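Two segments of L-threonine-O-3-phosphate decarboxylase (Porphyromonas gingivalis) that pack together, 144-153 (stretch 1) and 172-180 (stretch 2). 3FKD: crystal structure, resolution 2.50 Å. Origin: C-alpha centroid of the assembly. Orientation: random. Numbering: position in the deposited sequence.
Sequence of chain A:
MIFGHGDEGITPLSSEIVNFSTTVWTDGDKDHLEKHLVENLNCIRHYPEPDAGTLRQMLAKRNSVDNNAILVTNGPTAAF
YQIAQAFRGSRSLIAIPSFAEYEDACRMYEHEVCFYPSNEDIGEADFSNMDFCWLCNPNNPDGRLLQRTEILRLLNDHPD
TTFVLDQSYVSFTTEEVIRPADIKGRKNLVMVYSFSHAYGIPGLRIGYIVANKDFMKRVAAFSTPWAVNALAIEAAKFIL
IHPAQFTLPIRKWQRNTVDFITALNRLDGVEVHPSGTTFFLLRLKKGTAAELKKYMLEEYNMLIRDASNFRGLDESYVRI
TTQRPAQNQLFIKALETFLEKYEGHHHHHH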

# COMPACT_ATOMS: atom_id res chain seq x y z
N ARG A 144 -9.84 25.94 6.18
CA ARG A 144 -10.45 26.30 7.45
C ARG A 144 -9.51 25.88 8.55
O ARG A 144 -8.98 24.80 8.52
CB ARG A 144 -11.81 25.65 7.61
CG ARG A 144 -12.56 26.08 8.84
CD ARG A 144 -12.30 25.20 10.08
NE ARG A 144 -12.04 23.78 9.77
CZ ARG A 144 -12.95 22.80 9.79
NH1 ARG A 144 -14.22 23.08 10.10
NH2 ARG A 144 -12.60 21.54 9.51
N LEU A 145 -9.26 26.74 9.52
CA LEU A 145 -8.30 26.42 10.57
C LEU A 145 -8.93 26.70 11.92
O LEU A 145 -9.39 27.81 12.19
CB LEU A 145 -7.00 27.23 10.40
CG LEU A 145 -5.80 26.87 11.32
CD1 LEU A 145 -5.03 25.70 10.81
CD2 LEU A 145 -4.80 28.06 11.52
N LEU A 146 -8.95 25.66 12.75
CA LEU A 146 -9.38 25.74 14.13
C LEU A 146 -8.15 25.95 15.01
O LEU A 146 -7.05 25.47 14.70
CB LEU A 146 -10.04 24.41 14.52
CG LEU A 146 -11.15 24.02 13.58
CD1 LEU A 146 -11.69 22.61 13.89
CD2 LEU A 146 -12.22 25.08 13.69
N GLN A 147 -8.35 26.67 16.11
CA GLN A 147 -7.28 26.93 17.07
C GLN A 147 -7.03 25.68 17.86
O GLN A 147 -7.97 25.01 18.27
CB GLN A 147 -7.70 28.04 18.03
CG GLN A 147 -7.82 29.41 17.40
CD GLN A 147 -6.51 29.83 16.82
OE1 GLN A 147 -5.50 29.88 17.53
NE2 GLN A 147 -6.49 30.11 15.52
N ARG A 148 -5.75 25.37 18.09
CA ARG A 148 -5.35 24.23 18.92
C ARG A 148 -6.25 24.17 20.13
O ARG A 148 -6.57 23.10 20.62
CB ARG A 148 -3.87 24.37 19.34
CG ARG A 148 -3.56 23.88 20.74
CD ARG A 148 -2.08 23.90 21.12
NE ARG A 148 -1.93 23.09 22.33
CZ ARG A 148 -1.59 21.80 22.34
NH1 ARG A 148 -1.29 21.18 21.20
NH2 ARG A 148 -1.52 21.12 23.48
N THR A 149 -6.70 25.35 20.56
CA THR A 149 -7.58 25.54 21.72
C THR A 149 -9.04 25.17 21.47
O THR A 149 -9.70 24.62 22.35
CB THR A 149 -7.55 27.01 22.17
OG1 THR A 149 -6.19 27.45 22.22
CG2 THR A 149 -8.17 27.17 23.54
N GLU A 150 -9.55 25.49 20.29
CA GLU A 150 -10.93 25.15 19.97
C GLU A 150 -11.05 23.64 19.92
O GLU A 150 -12.02 23.05 20.39
CB GLU A 150 -11.34 25.77 18.64
CG GLU A 150 -12.65 25.23 18.09
CD GLU A 150 -13.87 25.58 18.95
OE1 GLU A 150 -13.76 26.46 19.84
OE2 GLU A 150 -14.94 24.96 18.72
N ILE A 151 -10.01 23.01 19.39
CA ILE A 151 -9.97 21.57 19.32
C ILE A 151 -9.94 20.96 20.73
O ILE A 151 -10.75 20.08 21.01
CB ILE A 151 -8.81 21.08 18.44
CG1 ILE A 151 -9.12 21.40 16.98
CG2 ILE A 151 -8.63 19.59 18.58
CD1 ILE A 151 -8.13 20.88 15.97
N LEU A 152 -9.04 21.43 21.60
CA LEU A 152 -8.98 20.90 22.98
C LEU A 152 -10.31 20.89 23.76
O LEU A 152 -10.56 20.00 24.57
CB LEU A 152 -7.88 21.59 23.81
CG LEU A 152 -6.50 21.35 23.22
CD1 LEU A 152 -5.42 22.22 23.86
CD2 LEU A 152 -6.17 19.85 23.35
N ARG A 153 -11.18 21.87 23.55
CA ARG A 153 -12.42 21.85 24.30
C ARG A 153 -13.38 20.84 23.70
O ARG A 153 -14.17 20.26 24.43
CB ARG A 153 -13.03 23.24 24.50
CG ARG A 153 -13.79 23.87 23.32
CD ARG A 153 -13.61 25.38 23.41
NE ARG A 153 -12.40 25.65 24.20
CZ ARG A 153 -12.34 26.46 25.25
NH1 ARG A 153 -13.41 27.16 25.62
NH2 ARG A 153 -11.19 26.60 25.91
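Stretch 2, residues 172-180: FTTEEVIRP

What polar contact ties the two stretches together? Arg-148, in the first turn of the helix, gives a hydrogen bond from NH1 to the carbonyl O of Val-177, 3.0 Å away with an N-H...O angle of 144°. The carbonyl lies near the guanidinium plane, at its edge, where an N-H can reach it. This is the sole hydrogen bond across the contact, and Arg-148 has the largest covered area of any residue in it.

What occupies the faces of that guanidinium? Over one lies the guanidinium of Arg-179, stacked nearly parallel: the planes differ by 10° and the centres are 3.8 Å apart. Two like charges meet here, with NH1 of Arg-148 3.5 Å from NH1 of Arg-179. Negative charge is close by, since Arg-179 NH1 forms a long salt bridge of 3.7 Å with Glu-176 OE2. Over the opposite face of the Arg-148 guanidinium sits Ile-178, its CD1 4.2 Å from NH1.

How does the backbone of stretch 2 run past stretch 1? It has no regular helix or strand over most of its length, and mostly extended torsions carry it from Glu-175 to Arg-179. The chains advance in the same sense: Leu-145 pairs with Thr-173 at 8.9 Å between CA atoms, and Arg-148 with Val-177 at 5.0 Å. At this closer point Arg-148 CB comes within 3.0 Å of Glu-176 O, while the Val-177 side chain points away.

Where is the apolar packing? Ile-178 starts sideways, but its end reaches the helix: CG1 lies 3.8 Å from Ile-151 CG2, and CD1 3.5 Å from Leu-152 CD2. Before the helix, Leu-145 CD2 rests 3.7 Å from both Thr-173 OG1 and Glu-175 CG.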

# COMPACT_ATOMS: atom_id res chain seq x y z
N PHE A 172 1.64 23.35 7.23
CA PHE A 172 1.23 24.41 6.30
C PHE A 172 0.62 25.60 7.06
O PHE A 172 -0.16 26.33 6.52
CB PHE A 172 0.16 23.89 5.30
CG PHE A 172 0.67 22.89 4.29
CD1 PHE A 172 0.13 22.85 3.02
CD2 PHE A 172 1.68 21.97 4.62
CE1 PHE A 172 0.57 21.93 2.09
CE2 PHE A 172 2.13 21.05 3.70
CZ PHE A 172 1.59 21.02 2.43
N THR A 173 0.97 25.73 8.33
CA THR A 173 0.50 26.81 9.17
C THR A 173 1.54 27.19 10.23
O THR A 173 2.31 26.34 10.74
CB THR A 173 -0.80 26.48 9.91
OG1 THR A 173 -1.22 27.63 10.64
CG2 THR A 173 -0.58 25.35 10.93
N THR A 174 1.52 28.49 10.55
CA THR A 174 2.35 29.19 11.53
C THR A 174 1.80 29.05 12.94
O THR A 174 2.50 29.24 13.92
CB THR A 174 2.29 30.70 11.21
OG1 THR A 174 3.09 30.98 10.05
CG2 THR A 174 2.73 31.56 12.39
N GLU A 175 0.50 28.75 13.03
CA GLU A 175 -0.22 28.78 14.29
C GLU A 175 0.05 27.55 15.14
O GLU A 175 0.79 26.65 14.74
CB GLU A 175 -1.72 28.92 14.03
CG GLU A 175 -2.08 30.04 13.02
CD GLU A 175 -2.64 31.29 13.68
OE1 GLU A 175 -1.90 31.94 14.47
OE2 GLU A 175 -3.80 31.64 13.39
N GLU A 176 -0.54 27.52 16.33
CA GLU A 176 -0.25 26.45 17.27
C GLU A 176 -1.08 25.24 16.97
O GLU A 176 -2.30 25.31 16.95
CB GLU A 176 -0.54 26.87 18.70
CG GLU A 176 0.58 27.59 19.37
CD GLU A 176 0.52 27.40 20.84
OE1 GLU A 176 0.02 28.34 21.51
OE2 GLU A 176 0.94 26.30 21.31
N VAL A 177 -0.42 24.11 16.77
CA VAL A 177 -1.18 22.93 16.42
C VAL A 177 -1.23 21.92 17.55
O VAL A 177 -0.39 21.92 18.46
CB VAL A 177 -0.61 22.24 15.18
CG1 VAL A 177 -0.77 23.15 13.96
CG2 VAL A 177 0.85 21.82 15.43
N ILE A 178 -2.27 21.08 17.48
CA ILE A 178 -2.32 19.85 18.22
C ILE A 178 -1.12 19.01 17.75
O ILE A 178 -0.74 19.05 16.58
CB ILE A 178 -3.66 19.11 17.95
CG1 ILE A 178 -4.81 19.79 18.69
CG2 ILE A 178 -3.56 17.64 18.36
CD1 ILE A 178 -4.93 19.40 20.16
N ARG A 179 -0.51 18.27 18.66
CA ARG A 179 0.66 17.47 18.30
C ARG A 179 0.54 16.08 18.90
O ARG A 179 -0.37 15.84 19.70
CB ARG A 179 1.95 18.17 18.74
CG ARG A 179 1.86 18.86 20.06
CD ARG A 179 2.72 20.14 20.10
NE ARG A 179 2.55 20.82 21.39
CZ ARG A 179 2.07 22.04 21.55
NH1 ARG A 179 1.74 22.77 20.49
NH2 ARG A 179 1.93 22.55 22.76
N PRO A 180 1.43 15.15 18.51
CA PRO A 180 1.24 13.73 18.90
C PRO A 180 1.11 13.51 20.42
O PRO A 180 0.34 12.66 20.89
CB PRO A 180 2.50 13.04 18.36
CG PRO A 180 2.98 13.93 17.26
CD PRO A 180 2.61 15.34 17.65